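PDB 2GE3: probable acetyltransferase from Agrobacterium tumefaciens, which probably transfers the acetyl group of acetyl-coenzyme A to an amine, as other GNAT-family N-acetyltransferases do. Local coordinates for residues A[41-44]-A[45-49]. Sequence-based numbering, arbitrary orientation.
Sequences PPLE and AVRAF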
loop_
_atom_site.group_PDB
_atom_site.type_symbol
_atom_site.label_atom_id
_atom_site.label_comp_id
_atom_site.label_asym_id
_atom_site.label_seq_id
_atom_site.Cartn_x
_atom_site.Cartn_y
_atom_site.Cartn_z
ATOM N N PRO A 41 9.063 -15.424 -0.980
ATOM C CA PRO A 41 9.510 -15.407 0.413
ATOM C C PRO A 41 9.927 -16.849 0.879
ATOM O O PRO A 41 9.504 -17.871 0.273
ATOM C CB PRO A 41 8.268 -14.917 1.166
ATOM C CG PRO A 41 7.405 -14.249 0.087
ATOM C CD PRO A 41 7.623 -15.127 -1.114
ATOM N N PRO A 42 10.775 -16.948 1.932
ATOM C CA PRO A 42 11.190 -18.293 2.306
ATOM C C PRO A 42 9.988 -19.218 2.591
ATOM O O PRO A 42 8.963 -18.738 3.064
ATOM C CB PRO A 42 12.040 -18.074 3.575
ATOM C CG PRO A 42 11.902 -16.636 3.956
ATOM C CD PRO A 42 11.360 -15.891 2.787
ATOM N N LEU A 43 10.124 -20.522 2.344
ATOM C CA LEU A 43 9.001 -21.434 2.561
ATOM C C LEU A 43 8.235 -21.243 3.873
ATOM O O LEU A 43 7.001 -21.240 3.872
ATOM C CB LEU A 43 9.409 -22.906 2.419
ATOM C CG LEU A 43 8.388 -24.033 2.096
ATOM C CD1 LEU A 43 7.066 -23.965 2.806
ATOM C CD2 LEU A 43 8.057 -24.060 0.646
ATOM N N GLU A 44 8.944 -21.081 4.989
ATOM C CA GLU A 44 8.261 -21.074 6.269
ATOM C C GLU A 44 7.572 -19.751 6.485
ATOM O O GLU A 44 6.579 -19.680 7.210
ATOM C CB GLU A 44 9.186 -21.497 7.422
ATOM C CG GLU A 44 8.903 -22.947 8.075
ATOM C CD GLU A 44 8.721 -24.129 7.075
ATOM O OE1 GLU A 44 9.690 -24.487 6.360
ATOM O OE2 GLU A 44 7.611 -24.721 7.029
ATOM N N ALA A 45 8.078 -18.715 5.815
ATOM C CA ALA A 45 7.385 -17.428 5.713
ATOM C C ALA A 45 6.089 -17.594 4.911
ATOM O O ALA A 45 5.051 -17.033 5.269
ATOM C CB ALA A 45 8.290 -16.344 5.065
ATOM N N VAL A 46 6.145 -18.364 3.819
ATOM C CA VAL A 46 4.944 -18.575 3.042
ATOM C C VAL A 46 3.918 -19.429 3.833
ATOM O O VAL A 46 2.728 -19.101 3.862
ATOM C CB VAL A 46 5.219 -18.984 1.540
ATOM C CG1 VAL A 46 6.295 -18.128 0.933
ATOM C CG2 VAL A 46 5.626 -20.468 1.401
ATOM N N ARG A 47 4.383 -20.461 4.519
ATOM C CA ARG A 47 3.512 -21.256 5.375
ATOM C C ARG A 47 2.785 -20.447 6.461
ATOM O O ARG A 47 1.612 -20.707 6.722
ATOM C CB ARG A 47 4.274 -22.430 6.061
ATOM C CG ARG A 47 3.312 -23.415 6.793
ATOM C CD ARG A 47 3.949 -24.623 7.441
ATOM N NE ARG A 47 5.081 -25.083 6.662
ATOM C CZ ARG A 47 5.025 -26.005 5.708
ATOM N NH1 ARG A 47 3.876 -26.613 5.421
ATOM N NH2 ARG A 47 6.126 -26.323 5.042
ATOM N N ALA A 48 3.490 -19.542 7.142
ATOM C CA ALA A 48 2.865 -18.673 8.141
ATOM C C ALA A 48 1.704 -17.884 7.516
ATOM O O ALA A 48 0.599 -17.801 8.081
ATOM C CB ALA A 48 3.918 -17.694 8.761
ATOM N N PHE A 49 1.979 -17.285 6.358
ATOM C CA PHE A 49 1.047 -16.433 5.673
ATOM C C PHE A 49 -0.165 -17.287 5.177
ATOM O O PHE A 49 -1.301 -16.889 5.338
ATOM C CB PHE A 49 1.802 -15.704 4.550
ATOM C CG PHE A 49 0.946 -15.319 3.369
ATOM C CD1 PHE A 49 0.965 -16.060 2.206
ATOM C CD2 PHE A 49 0.134 -14.184 3.416
ATOM C CE1 PHE A 49 0.178 -15.704 1.090
ATOM C CE2 PHE A 49 -0.661 -13.795 2.311
ATOM C CZ PHE A 49 -0.644 -14.568 1.153
#
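At the start of helix 43-55, on the surface of a GNAT-type acetyltransferase fold, Pro42 O receives Val46 N, and Glu44 is gripped by Arg47. Pro42 holds the N-cap position. It has no N-H to offer, which costs nothing just ahead of a helix, and its carbonyl starts the helical bonding: Val46 N donates to Pro42 O at 2.9 Å, while Ala45 N adds a weak, strongly bent bond to the same oxygen. Arg47 N then reaches Leu43 O at 2.8 Å, and Ala48 N continues the pattern to Glu44 O.

Outside the backbone, the turn is clasped by a salt bridge three residues apart. Arg47 grips a single oxygen side-on, with NE 2.6 Å and NH2 3.0 Å from Glu44 OE2. Carboxylate and guanidinium planes are only 7° apart; NE meets OE2 nearly in line with its C-O bond, and NH2 comes from the syn side. A bend at chi2 (48°) curls Glu44 back toward the helix, and a further bend at chi3 of Arg47 turns its head to meet it. An acid in the first turn also suits the helix dipole, which would probably stabilise its negative charge.

Leu43 CD1 lies beside the guanidinium, 3.4 Å from Arg47 NH2 and oblique to the group, and also touches Val46 CG2. Separately, at the helix start, the compact Pro41 ring crosses Val46 at about a right angle, CB 3.8 Å from CG1. Ala45 CB touches Pro42 CG at 3.8 Å, a place against the ring that suits a small side chain.

Helix 18-29 is touched by three of these side chains: Leu43 and Arg47 meet Val18, Leu43 and buried Val46 pack on His22, and Arg47 NH1 forms a second salt bridge with Glu19. One turn on, Phe49 rests against Asp74 and Arg76 of strand 68-77, joining the helix to the central sheet.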